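Long-range contacts in cytochrome c-552/4 domain-containing protein (Ignicoccus hospitalis KIN4/I, PDB 4QO5), which probably transfers electrons at the membrane through a chain of eight bound c-type hemes, as a membrane-associated octaheme cytochrome: residues P48-W52 and P64-I68; L316-A322 and N478-Y482; R419-L423 and G483-N487. All blocks are in the same frame, centred on the assembly; numbering follows the deposited sequence.

Interaction 1 of 3, residues P48-W52 and P64-I68; sequences PAEAW and PLDEI. With HEC (heme c), chain D.
P64, which packs against W52 across this contact, uses its O to accept the N-H of E67 at 2.9 Å. I68 N bonds to L65 O in the same i to i+3 pattern, so residues 65-67 form a short 3-10 turn from which L65 and I68 reach the helix. On the other segment, an i to i+4 bond from W52 N to P48 O closes the helical turn. Between these two turns the contact is apolar and small, with 268 Å² buried in all.

The W52 indole carries much of it. L65 CB stands over the face of the five-membered ring, 4.2 Å from its centroid and 26° off the normal, which is a CH-pi contact. L65 N lies over the same face, near the rim, and P64 CA comes to 3.7 Å from W52 CZ2. I68 CD1 meets the indole at its edge, near the ring plane. W52 NE1 gives its hydrogen bond to T63 O, a second restraint on the rotation of the indole.

With CG anti to the backbone N (chi1 -172°), L65 carries its CD1 to 3.8 Å from A49 CA. Nearby, I68 CD1 touches P48 CB at 3.8 Å. P48 also meets the heme, with its CG 3.8 Å from heme CAC, while A51 CB approaches the propionate carbon CGD at 3.5 Å. The proline thus lies between I68 and the rim of the heme c that has M43 as an axial ligand and is hydrogen-bonded by K54 NZ and E60 N.

A backbone hydrogen bond joins A49 to R73 of helix 70-73, and R73 NE bonds to I68 O; the 3-10 turn, which lies between helices 48-51 and 70-73 in the chain, is thus linked to the second of them beside this heme.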
loop_
_atom_site.group_PDB
_atom_site.type_symbol
_atom_site.label_atom_id
_atom_site.label_comp_id
_atom_site.label_asym_id
_atom_site.label_seq_id
_atom_site.Cartn_x
_atom_site.Cartn_y
_atom_site.Cartn_z
ATOM N N PRO A 48 27.276 -30.461 5.511
ATOM C CA PRO A 48 26.756 -31.235 4.377
ATOM C C PRO A 48 26.626 -32.722 4.688
ATOM O O PRO A 48 25.636 -33.346 4.290
ATOM C CB PRO A 48 27.807 -30.988 3.291
ATOM C CG PRO A 48 28.265 -29.572 3.590
ATOM C CD PRO A 48 28.353 -29.540 5.094
ATOM N N ALA A 49 27.590 -33.281 5.416
ATOM C CA ALA A 49 27.507 -34.690 5.797
ATOM C C ALA A 49 26.308 -34.980 6.718
ATOM O O ALA A 49 25.676 -36.032 6.607
ATOM C CB ALA A 49 28.807 -35.146 6.442
ATOM N N GLU A 50 26.007 -34.047 7.621
ATOM C CA GLU A 50 24.824 -34.165 8.479
ATOM C C GLU A 50 23.525 -34.036 7.695
ATOM O O GLU A 50 22.565 -34.770 7.947
ATOM C CB GLU A 50 24.866 -33.118 9.606
ATOM C CG GLU A 50 25.928 -33.450 10.653
ATOM C CD GLU A 50 26.252 -32.300 11.602
ATOM O OE1 GLU A 50 27.009 -32.561 12.564
ATOM O OE2 GLU A 50 25.770 -31.155 11.390
ATOM N N ALA A 51 23.480 -33.094 6.755
ATOM C CA ALA A 51 22.274 -32.913 5.949
ATOM C C ALA A 51 21.989 -34.167 5.130
ATOM O O ALA A 51 20.835 -34.568 4.976
ATOM C CB ALA A 51 22.404 -31.716 5.049
ATOM N N TRP A 52 23.041 -34.795 4.615
ATOM C CA TRP A 52 22.854 -36.023 3.839
ATOM C C TRP A 52 22.331 -37.226 4.640
ATOM O O TRP A 52 21.877 -38.210 4.054
ATOM C CB TRP A 52 24.106 -36.384 3.012
ATOM C CG TRP A 52 24.036 -35.747 1.655
ATOM C CD1 TRP A 52 24.711 -34.641 1.226
ATOM C CD2 TRP A 52 23.191 -36.150 0.574
ATOM N NE1 TRP A 52 24.351 -34.341 -0.065
ATOM C CE2 TRP A 52 23.412 -35.251 -0.485
ATOM C CE3 TRP A 52 22.263 -37.183 0.402
ATOM C CZ2 TRP A 52 22.747 -35.356 -1.701
ATOM C CZ3 TRP A 52 21.600 -37.288 -0.809
ATOM C CH2 TRP A 52 21.847 -36.381 -1.847
ATOM N N PRO A 64 25.403 -34.621 -4.467
ATOM C CA PRO A 64 25.762 -35.845 -3.741
ATOM C C PRO A 64 26.978 -35.640 -2.848
ATOM O O PRO A 64 27.891 -34.922 -3.241
ATOM C CB PRO A 64 26.092 -36.833 -4.864
ATOM C CG PRO A 64 25.270 -36.362 -6.016
ATOM C CD PRO A 64 25.254 -34.862 -5.914
ATOM N N LEU A 65 26.985 -36.260 -1.670
ATOM C CA LEU A 65 28.041 -36.006 -0.701
ATOM C C LEU A 65 29.418 -36.279 -1.283
ATOM O O LEU A 65 30.346 -35.501 -1.050
ATOM C CB LEU A 65 27.843 -36.815 0.583
ATOM C CG LEU A 65 28.791 -36.483 1.744
ATOM C CD1 LEU A 65 28.702 -35.019 2.211
ATOM C CD2 LEU A 65 28.504 -37.424 2.905
ATOM N N ASP A 66 29.553 -37.363 -2.050
ATOM C CA ASP A 66 30.862 -37.702 -2.602
ATOM C C ASP A 66 31.324 -36.760 -3.723
ATOM O O ASP A 66 32.455 -36.864 -4.199
ATOM C CB ASP A 66 30.934 -39.179 -3.043
ATOM C CG ASP A 66 29.931 -39.532 -4.135
ATOM O OD1 ASP A 66 29.217 -38.638 -4.628
ATOM O OD2 ASP A 66 29.867 -40.723 -4.518
ATOM N N GLU A 67 30.455 -35.845 -4.136
ATOM C CA GLU A 67 30.811 -34.839 -5.132
ATOM C C GLU A 67 30.998 -33.454 -4.516
ATOM O O GLU A 67 31.288 -32.490 -5.222
ATOM C CB GLU A 67 29.760 -34.788 -6.236
ATOM C CG GLU A 67 29.648 -36.122 -6.991
ATOM C CD GLU A 67 28.775 -36.026 -8.228
ATOM O OE1 GLU A 67 29.019 -35.122 -9.058
ATOM O OE2 GLU A 67 27.849 -36.854 -8.370
ATOM N N ILE A 68 30.790 -33.353 -3.208
ATOM C CA ILE A 68 31.095 -32.122 -2.473
ATOM C C ILE A 68 32.546 -32.261 -2.032
ATOM O O ILE A 68 32.932 -33.316 -1.540
ATOM C CB ILE A 68 30.190 -31.972 -1.235
ATOM C CG1 ILE A 68 28.728 -31.810 -1.656
ATOM C CG2 ILE A 68 30.617 -30.789 -0.348
ATOM C CD1 ILE A 68 27.757 -31.659 -0.468
HETATM FE FE HEC D . 23.042 -23.854 1.449
HETATM C CHA HEC D . 20.657 -25.067 3.581
HETATM C CHB HEC D . 20.745 -21.673 0.134
HETATM C CHC HEC D . 25.497 -22.439 -0.341
HETATM C CHD HEC D . 25.237 -26.310 2.412
HETATM N NA HEC D . 21.082 -23.430 1.811
HETATM C C1A HEC D . 20.276 -24.050 2.742
HETATM C C2A HEC D . 18.975 -23.419 2.723
HETATM C C3A HEC D . 19.013 -22.482 1.757
HETATM C C4A HEC D . 20.332 -22.476 1.169
HETATM C CMA HEC D . 17.871 -21.539 1.320
HETATM C CAA HEC D . 17.770 -23.826 3.626
HETATM C CBA HEC D . 17.700 -22.825 4.785
HETATM C CGA HEC D . 16.444 -23.025 5.603
HETATM O O1A HEC D . 15.816 -24.115 5.566
HETATM O O2A HEC D . 16.071 -22.061 6.315
HETATM N NB HEC D . 23.045 -22.437 0.155
HETATM C C1B HEC D . 22.055 -21.558 -0.219
HETATM C C2B HEC D . 22.608 -20.517 -1.018
HETATM C C3B HEC D . 23.944 -20.738 -1.067
HETATM C C4B HEC D . 24.233 -21.928 -0.362
HETATM C CMB HEC D . 21.741 -19.375 -1.588
HETATM C CAB HEC D . 25.151 -19.999 -1.641
HETATM C CBB HEC D . 24.989 -18.440 -1.518
HETATM N NC HEC D . 24.977 -24.312 1.040
HETATM C C1C HEC D . 25.862 -23.579 0.313
HETATM C C2C HEC D . 27.096 -24.333 0.149
HETATM C C3C HEC D . 27.076 -25.217 1.177
HETATM C C4C HEC D . 25.698 -25.336 1.586
HETATM C CMC HEC D . 28.354 -23.577 -0.358
HETATM C CAC HEC D . 28.100 -26.268 1.712
HETATM C CBC HEC D . 29.607 -25.939 1.598
HETATM N ND HEC D . 22.977 -25.405 2.750
HETATM C C1D HEC D . 24.007 -26.288 3.020
HETATM C C2D HEC D . 23.623 -27.198 4.054
HETATM C C3D HEC D . 22.199 -26.833 4.419
HETATM C C4D HEC D . 21.859 -25.722 3.554
HETATM C CMD HEC D . 24.459 -28.336 4.677
HETATM C CAD HEC D . 21.355 -27.550 5.490
HETATM C CBD HEC D . 20.517 -28.590 4.743
HETATM C CGD HEC D . 19.737 -29.477 5.682
HETATM O O1D HEC D . 19.027 -30.415 5.192
HETATM O O2D HEC D . 19.831 -29.248 6.913
#

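Interaction 2 of 3, residues L316-A322 and N478-Y482; sequences LFGLIYA and NSIRY. With HEC (heme c), chain H.
L316 O receives R481 NE at 2.7 Å, the N-H...O angle being 141°, and a weak second bond from R481 NH2. L316 also sets its CB 4.0 Å from Y482 CE1, and its N bonds to propionate O2A of the heme. F317 N bonds to O1A of the same propionate, while F317 CD2 lies 3.3 Å from N478 ND2, ring and amide oblique to each other. Water 1, over the centre of the F317 ring, bridges N478 ND2 and G318 O.

G318 N bonds to N478 OD1 at 2.9 Å and 165°, in the carbonyl plane on a lone pair; a side chain at this glycine would collide with R481 NH2. I320, after a cis peptide, sends its O to water 2, which accepts from R481 NH2. A322 CB finally rests over one face of the guanidinium, 3.6 Å from R481 CD.

A bend at chi3 (-74°) turns the R481 head toward the loop carbonyl, where NH2 also reaches N478 OD1 at 2.8 Å. Replacing R481 with a leucine would probably leave L316 O without either of the donors R481 gives it, and N478 OD1 with G318 N as its one remaining partner among these residues. T430 OG1 takes NH1. The buried guanidinium is thus met largely by neutral oxygens, and its charge would probably polarise L316 O and the amide of N478.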
loop_
_atom_site.group_PDB
_atom_site.type_symbol
_atom_site.label_atom_id
_atom_site.label_comp_id
_atom_site.label_asym_id
_atom_site.label_seq_id
_atom_site.Cartn_x
_atom_site.Cartn_y
_atom_site.Cartn_z
ATOM N N LEU A 316 0.435 -14.128 -18.028
ATOM C CA LEU A 316 -0.532 -13.064 -17.740
ATOM C C LEU A 316 0.039 -11.675 -18.009
ATOM O O LEU A 316 -0.721 -10.713 -18.140
ATOM C CB LEU A 316 -0.993 -13.124 -16.280
ATOM C CG LEU A 316 -1.671 -14.408 -15.795
ATOM C CD1 LEU A 316 -2.225 -14.192 -14.382
ATOM C CD2 LEU A 316 -2.767 -14.876 -16.759
ATOM N N PHE A 317 1.373 -11.574 -18.065
ATOM C CA PHE A 317 2.057 -10.336 -18.412
ATOM C C PHE A 317 1.987 -10.163 -19.925
ATOM O O PHE A 317 2.627 -10.909 -20.678
ATOM C CB PHE A 317 3.516 -10.435 -17.953
ATOM C CG PHE A 317 4.276 -9.138 -17.969
ATOM C CD1 PHE A 317 5.152 -8.853 -19.003
ATOM C CD2 PHE A 317 4.168 -8.234 -16.919
ATOM C CE1 PHE A 317 5.884 -7.686 -19.023
ATOM C CE2 PHE A 317 4.901 -7.060 -16.928
ATOM C CZ PHE A 317 5.767 -6.784 -17.978
ATOM N N GLY A 318 1.224 -9.177 -20.375
ATOM C CA GLY A 318 0.940 -9.031 -21.796
ATOM C C GLY A 318 2.125 -8.542 -22.610
ATOM O O GLY A 318 2.770 -7.535 -22.269
ATOM N N LEU A 319 2.428 -9.251 -23.693
ATOM C CA LEU A 319 3.508 -8.819 -24.573
ATOM C C LEU A 319 3.129 -8.877 -26.054
ATOM O O LEU A 319 3.752 -9.620 -26.817
ATOM C CB LEU A 319 4.751 -9.673 -24.313
ATOM C CG LEU A 319 5.313 -9.546 -22.891
ATOM C CD1 LEU A 319 6.323 -10.658 -22.587
ATOM C CD2 LEU A 319 5.932 -8.153 -22.671
ATOM N N ILE A 320 2.114 -8.115 -26.474
ATOM C CA ILE A 320 1.349 -7.203 -25.611
ATOM C C ILE A 320 0.074 -7.888 -25.090
ATOM O O ILE A 320 -0.604 -7.361 -24.204
ATOM C CB ILE A 320 0.949 -5.937 -26.379
ATOM C CG1 ILE A 320 0.022 -6.315 -27.539
ATOM C CG2 ILE A 320 2.203 -5.182 -26.852
ATOM C CD1 ILE A 320 -0.516 -5.141 -28.325
ATOM N N TYR A 321 -0.226 -9.067 -25.636
ATOM C CA TYR A 321 -1.359 -9.884 -25.182
ATOM C C TYR A 321 -0.898 -10.995 -24.239
ATOM O O TYR A 321 0.259 -11.404 -24.284
ATOM C CB TYR A 321 -2.062 -10.508 -26.387
ATOM C CG TYR A 321 -2.467 -9.486 -27.426
ATOM C CD1 TYR A 321 -3.555 -8.642 -27.207
ATOM C CD2 TYR A 321 -1.748 -9.336 -28.600
ATOM C CE1 TYR A 321 -3.920 -7.699 -28.146
ATOM C CE2 TYR A 321 -2.105 -8.392 -29.542
ATOM C CZ TYR A 321 -3.195 -7.571 -29.305
ATOM O OH TYR A 321 -3.561 -6.623 -30.240
ATOM N N ALA A 322 -1.810 -11.490 -23.405
ATOM C CA ALA A 322 -1.548 -12.680 -22.606
ATOM C C ALA A 322 -1.476 -13.860 -23.582
ATOM O O ALA A 322 -2.221 -13.911 -24.569
ATOM C CB ALA A 322 -2.653 -12.900 -21.575
ATOM N N ASN A 478 -2.827 -6.331 -17.354
ATOM C CA ASN A 478 -2.063 -7.160 -16.427
ATOM C C ASN A 478 -2.718 -7.256 -15.053
ATOM O O ASN A 478 -2.837 -8.336 -14.487
ATOM C CB ASN A 478 -0.643 -6.623 -16.262
ATOM C CG ASN A 478 0.254 -6.976 -17.438
ATOM O OD1 ASN A 478 -0.148 -7.693 -18.364
ATOM N ND2 ASN A 478 1.478 -6.466 -17.408
ATOM N N SER A 479 -3.117 -6.115 -14.505
ATOM C CA SER A 479 -3.717 -6.109 -13.178
ATOM C C SER A 479 -5.011 -6.914 -13.151
ATOM O O SER A 479 -5.283 -7.645 -12.193
ATOM C CB SER A 479 -3.970 -4.682 -12.698
ATOM O OG SER A 479 -2.745 -4.045 -12.374
ATOM N N ILE A 480 -5.802 -6.788 -14.208
ATOM C CA ILE A 480 -7.071 -7.520 -14.274
ATOM C C ILE A 480 -6.838 -9.026 -14.277
ATOM O O ILE A 480 -7.515 -9.782 -13.572
ATOM C CB ILE A 480 -7.881 -7.108 -15.522
ATOM C CG1 ILE A 480 -8.383 -5.673 -15.357
ATOM C CG2 ILE A 480 -9.085 -8.057 -15.738
ATOM C CD1 ILE A 480 -8.817 -5.026 -16.663
ATOM N N ARG A 481 -5.862 -9.460 -15.072
ATOM C CA ARG A 481 -5.522 -10.869 -15.155
ATOM C C ARG A 481 -4.924 -11.362 -13.836
ATOM O O ARG A 481 -5.306 -12.414 -13.343
ATOM C CB ARG A 481 -4.562 -11.112 -16.322
ATOM C CG ARG A 481 -5.220 -10.867 -17.682
ATOM C CD ARG A 481 -4.280 -11.242 -18.829
ATOM N NE ARG A 481 -3.193 -10.283 -19.021
ATOM C CZ ARG A 481 -3.122 -9.431 -20.041
ATOM N NH1 ARG A 481 -4.085 -9.396 -20.948
ATOM N NH2 ARG A 481 -2.093 -8.604 -20.152
ATOM N N TYR A 482 -4.015 -10.579 -13.251
ATOM C CA TYR A 482 -3.427 -10.948 -11.964
ATOM C C TYR A 482 -4.493 -11.085 -10.873
ATOM O O TYR A 482 -4.454 -12.020 -10.052
ATOM C CB TYR A 482 -2.444 -9.860 -11.504
ATOM C CG TYR A 482 -1.014 -10.014 -11.974
ATOM C CD1 TYR A 482 -0.707 -10.345 -13.288
ATOM C CD2 TYR A 482 0.033 -9.796 -11.095
ATOM C CE1 TYR A 482 0.631 -10.456 -13.706
ATOM C CE2 TYR A 482 1.360 -9.903 -11.503
ATOM C CZ TYR A 482 1.651 -10.237 -12.797
ATOM O OH TYR A 482 2.982 -10.336 -13.174
HETATM FE FE HEC H . 0.582 -16.126 -8.194
HETATM C CHA HEC H . 0.092 -16.001 -11.604
HETATM C CHB HEC H . 3.437 -14.266 -8.486
HETATM C CHC HEC H . 0.578 -15.648 -4.849
HETATM C CHD HEC H . -1.610 -18.644 -7.895
HETATM N NA HEC H . 1.571 -15.318 -9.740
HETATM C C1A HEC H . 1.161 -15.300 -11.066
HETATM C C2A HEC H . 2.037 -14.418 -11.797
HETATM C C3A HEC H . 2.945 -13.915 -10.941
HETATM C C4A HEC H . 2.688 -14.482 -9.631
HETATM C CMA HEC H . 4.101 -12.930 -11.246
HETATM C CAA HEC H . 1.883 -14.109 -13.303
HETATM C CBA HEC H . 2.988 -14.835 -14.082
HETATM C CGA HEC H . 2.611 -14.681 -15.532
HETATM O O1A HEC H . 2.924 -13.619 -16.128
HETATM O O2A HEC H . 1.952 -15.608 -16.073
HETATM N NB HEC H . 1.821 -15.207 -6.934
HETATM C C1B HEC H . 2.873 -14.380 -7.264
HETATM C C2B HEC H . 3.183 -13.566 -6.143
HETATM C C3B HEC H . 2.329 -13.945 -5.182
HETATM C C4B HEC H . 1.493 -14.996 -5.643
HETATM C CMB HEC H . 4.324 -12.506 -6.195
HETATM C CAB HEC H . 2.023 -13.494 -3.767
HETATM C CBB HEC H . 2.186 -11.983 -3.568
HETATM N NC HEC H . -0.210 -17.019 -6.669
HETATM C C1C HEC H . -0.219 -16.644 -5.339
HETATM C C2C HEC H . -0.967 -17.616 -4.568
HETATM C C3C HEC H . -1.764 -18.196 -5.487
HETATM C C4C HEC H . -1.188 -17.980 -6.773
HETATM C CMC HEC H . -1.367 -17.251 -3.123
HETATM C CAC HEC H . -2.893 -19.249 -5.414
HETATM C CBC HEC H . -3.769 -19.275 -4.153
HETATM N ND HEC H . -0.569 -17.165 -9.543
HETATM C C1D HEC H . -1.454 -18.162 -9.166
HETATM C C2D HEC H . -2.153 -18.639 -10.320
HETATM C C3D HEC H . -1.646 -17.797 -11.471
HETATM C C4D HEC H . -0.647 -16.912 -10.902
HETATM C CMD HEC H . -3.236 -19.740 -10.351
HETATM C CAD HEC H . -2.018 -17.905 -12.954
HETATM C CBD HEC H . -1.069 -19.003 -13.479
HETATM C CGD HEC H . -0.810 -18.794 -14.946
HETATM O O1D HEC H . -0.934 -17.635 -15.408
HETATM O O2D HEC H . -0.482 -19.776 -15.667
HETATM O O HOH W 1 3.026 -6.341 -19.853
HETATM O O HOH W 2 -2.832 -7.283 -22.708
#

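Interaction 3 of 3, residues R419-L423 and G483-N487; sequences RMRLL and GTAMN. With HEC (heme c), chain H.
T484 CG2 presses against the backbone of L423, 3.5 Å from its CA, and from one turn earlier in the helix R419 reaches the carbonyl of the same threonine. R419 NH2 bonds to T484 O at 2.8 Å with an N-H...O angle of 150°, in the carbonyl plane on a lone pair. L422 adds its CG to the threonine methyl, the two side chains crossing at about a right angle. L423 has CG anti to the backbone N (chi1 176°), which carries CD1 to 3.8 Å from A485 N and leaves CD2 beside A485 CB.

These contacts hold the end of helix 464-485 against helix 413-447 just where the chain supplies a heme ligand. M486, the first residue past helical phi/psi, puts its SD 2.4 Å from the heme iron, and H288 NE2 binds the same iron: a His/Met-ligated heme c. A485 CB packs 3.7 Å from heme CAD, and M420 SD lies near the heme methyl CMD, so both helices touch this cofactor.

Around the polar edge, N487 has positive phi (69°) and turns OD1 over one face of the R419 guanidinium. Water 3 accepts from R419 NE at 2.9 Å and lies 2.6 Å from N487 OD1; T484 O is also near it. L422 CD2 rests over a guanidinium face of R419, near the rim.

Further out, T484 OG1 bonds to I480 O one turn back and to T165 OG1 of the second subunit. On that subunit, P199 packs on R419 and R160 on L422.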
loop_
_atom_site.group_PDB
_atom_site.type_symbol
_atom_site.label_atom_id
_atom_site.label_comp_id
_atom_site.label_asym_id
_atom_site.label_seq_id
_atom_site.Cartn_x
_atom_site.Cartn_y
_atom_site.Cartn_z
ATOM N N ARG A 419 -12.655 -20.843 -10.913
ATOM C CA ARG A 419 -11.785 -19.653 -10.927
ATOM C C ARG A 419 -10.848 -19.638 -12.149
ATOM O O ARG A 419 -10.629 -18.583 -12.761
ATOM C CB ARG A 419 -10.964 -19.541 -9.636
ATOM C CG ARG A 419 -11.769 -19.149 -8.400
ATOM C CD ARG A 419 -12.448 -17.788 -8.573
ATOM N NE ARG A 419 -11.489 -16.705 -8.789
ATOM C CZ ARG A 419 -11.808 -15.411 -8.765
ATOM N NH1 ARG A 419 -13.066 -15.034 -8.535
ATOM N NH2 ARG A 419 -10.870 -14.494 -8.976
ATOM N N MET A 420 -10.314 -20.799 -12.520
ATOM C CA MET A 420 -9.418 -20.847 -13.669
ATOM C C MET A 420 -10.186 -20.594 -14.965
ATOM O O MET A 420 -9.644 -20.012 -15.897
ATOM C CB MET A 420 -8.604 -22.156 -13.724
ATOM C CG MET A 420 -7.707 -22.397 -12.488
ATOM S SD MET A 420 -6.524 -21.055 -12.083
ATOM C CE MET A 420 -7.408 -20.029 -10.901
ATOM N N ARG A 421 -11.454 -21.014 -15.021
ATOM C CA ARG A 421 -12.296 -20.692 -16.168
ATOM C C ARG A 421 -12.587 -19.189 -16.255
ATOM O O ARG A 421 -12.597 -18.607 -17.346
ATOM C CB ARG A 421 -13.614 -21.485 -16.116
ATOM C CG ARG A 421 -13.452 -22.958 -16.456
ATOM C CD ARG A 421 -14.799 -23.608 -16.798
ATOM N NE ARG A 421 -15.789 -23.465 -15.732
ATOM C CZ ARG A 421 -15.922 -24.314 -14.714
ATOM N NH1 ARG A 421 -15.124 -25.369 -14.618
ATOM N NH2 ARG A 421 -16.862 -24.114 -13.797
ATOM N N LEU A 422 -12.883 -18.582 -15.108
ATOM C CA LEU A 422 -13.084 -17.141 -15.037
ATOM C C LEU A 422 -11.820 -16.438 -15.534
ATOM O O LEU A 422 -11.891 -15.464 -16.292
ATOM C CB LEU A 422 -13.397 -16.707 -13.601
ATOM C CG LEU A 422 -13.697 -15.224 -13.442
ATOM C CD1 LEU A 422 -14.928 -14.862 -14.272
ATOM C CD2 LEU A 422 -13.900 -14.886 -11.968
ATOM N N LEU A 423 -10.665 -16.956 -15.135
ATOM C CA LEU A 423 -9.397 -16.379 -15.603
ATOM C C LEU A 423 -9.297 -16.433 -17.133
ATOM O O LEU A 423 -8.922 -15.435 -17.760
ATOM C CB LEU A 423 -8.196 -17.053 -14.938
ATOM C CG LEU A 423 -6.791 -16.624 -15.408
ATOM C CD1 LEU A 423 -6.551 -15.147 -15.112
ATOM C CD2 LEU A 423 -5.718 -17.473 -14.746
ATOM N N GLY A 483 -5.393 -10.106 -10.823
ATOM C CA GLY A 483 -6.424 -10.037 -9.795
ATOM C C GLY A 483 -7.395 -11.197 -9.917
ATOM O O GLY A 483 -7.877 -11.732 -8.921
ATOM N N THR A 484 -7.657 -11.605 -11.154
ATOM C CA THR A 484 -8.563 -12.744 -11.400
ATOM C C THR A 484 -7.856 -14.033 -10.999
ATOM O O THR A 484 -8.411 -14.850 -10.286
ATOM C CB THR A 484 -8.988 -12.791 -12.864
ATOM O OG1 THR A 484 -9.576 -11.532 -13.215
ATOM C CG2 THR A 484 -10.004 -13.926 -13.114
ATOM N N ALA A 485 -6.596 -14.180 -11.411
ATOM C CA ALA A 485 -5.830 -15.378 -11.089
ATOM C C ALA A 485 -5.651 -15.585 -9.590
ATOM O O ALA A 485 -5.663 -16.723 -9.117
ATOM C CB ALA A 485 -4.454 -15.334 -11.770
ATOM N N MET A 486 -5.459 -14.494 -8.842
ATOM C CA MET A 486 -5.057 -14.625 -7.445
ATOM C C MET A 486 -6.022 -13.952 -6.453
ATOM O O MET A 486 -5.623 -13.601 -5.338
ATOM C CB MET A 486 -3.633 -14.102 -7.255
ATOM C CG MET A 486 -2.611 -15.077 -7.863
ATOM S SD MET A 486 -0.973 -14.332 -7.930
ATOM C CE MET A 486 -1.160 -13.282 -9.389
ATOM N N ASN A 487 -7.264 -13.780 -6.895
ATOM C CA ASN A 487 -8.379 -13.414 -6.024
ATOM C C ASN A 487 -8.284 -12.006 -5.470
ATOM O O ASN A 487 -8.490 -11.787 -4.273
ATOM C CB ASN A 487 -8.501 -14.418 -4.877
ATOM C CG ASN A 487 -8.492 -15.837 -5.362
ATOM O OD1 ASN A 487 -9.253 -16.198 -6.256
ATOM N ND2 ASN A 487 -7.595 -16.642 -4.814
HETATM FE FE HEC H . 0.582 -16.126 -8.194
HETATM C CHA HEC H . 0.092 -16.001 -11.604
HETATM C CHB HEC H . 3.437 -14.266 -8.486
HETATM C CHC HEC H . 0.578 -15.648 -4.849
HETATM C CHD HEC H . -1.610 -18.644 -7.895
HETATM N NA HEC H . 1.571 -15.318 -9.740
HETATM C C1A HEC H . 1.161 -15.300 -11.066
HETATM C C2A HEC H . 2.037 -14.418 -11.797
HETATM C C3A HEC H . 2.945 -13.915 -10.941
HETATM C C4A HEC H . 2.688 -14.482 -9.631
HETATM C CMA HEC H . 4.101 -12.930 -11.246
HETATM C CAA HEC H . 1.883 -14.109 -13.303
HETATM C CBA HEC H . 2.988 -14.835 -14.082
HETATM C CGA HEC H . 2.611 -14.681 -15.532
HETATM O O1A HEC H . 2.924 -13.619 -16.128
HETATM O O2A HEC H . 1.952 -15.608 -16.073
HETATM N NB HEC H . 1.821 -15.207 -6.934
HETATM C C1B HEC H . 2.873 -14.380 -7.264
HETATM C C2B HEC H . 3.183 -13.566 -6.143
HETATM C C3B HEC H . 2.329 -13.945 -5.182
HETATM C C4B HEC H . 1.493 -14.996 -5.643
HETATM C CMB HEC H . 4.324 -12.506 -6.195
HETATM C CAB HEC H . 2.023 -13.494 -3.767
HETATM C CBB HEC H . 2.186 -11.983 -3.568
HETATM N NC HEC H . -0.210 -17.019 -6.669
HETATM C C1C HEC H . -0.219 -16.644 -5.339
HETATM C C2C HEC H . -0.967 -17.616 -4.568
HETATM C C3C HEC H . -1.764 -18.196 -5.487
HETATM C C4C HEC H . -1.188 -17.980 -6.773
HETATM C CMC HEC H . -1.367 -17.251 -3.123
HETATM C CAC HEC H . -2.893 -19.249 -5.414
HETATM C CBC HEC H . -3.769 -19.275 -4.153
HETATM N ND HEC H . -0.569 -17.165 -9.543
HETATM C C1D HEC H . -1.454 -18.162 -9.166
HETATM C C2D HEC H . -2.153 -18.639 -10.320
HETATM C C3D HEC H . -1.646 -17.797 -11.471
HETATM C C4D HEC H . -0.647 -16.912 -10.902
HETATM C CMD HEC H . -3.236 -19.740 -10.351
HETATM C CAD HEC H . -2.018 -17.905 -12.954
HETATM C CBD HEC H . -1.069 -19.003 -13.479
HETATM C CGD HEC H . -0.810 -18.794 -14.946
HETATM O O1D HEC H . -0.934 -17.635 -15.408
HETATM O O2D HEC H . -0.482 -19.776 -15.667
HETATM O O HOH W 3 -8.717 -17.359 -8.518
#

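Interactions 2 and 3 are buried and contiguous, with centres about 12 Å apart; interaction 1 is only partly buried and lies about 43 Å from each of them, between centres. Helix 464-485 serves both 478-482 and 483-487, and L316 CD1 packs on A485 CB at 3.6 Å; both contacts also touch one heme, interaction 2 at its propionate and interaction 3 at its iron. Their chemistry differs from that of interaction 1: in both, a buried arginine donates to main-chain oxygens with water in attendance, whereas interaction 1 joins residues close in sequence through apolar packing alone. Among the three, contact with another subunit belongs to interaction 3.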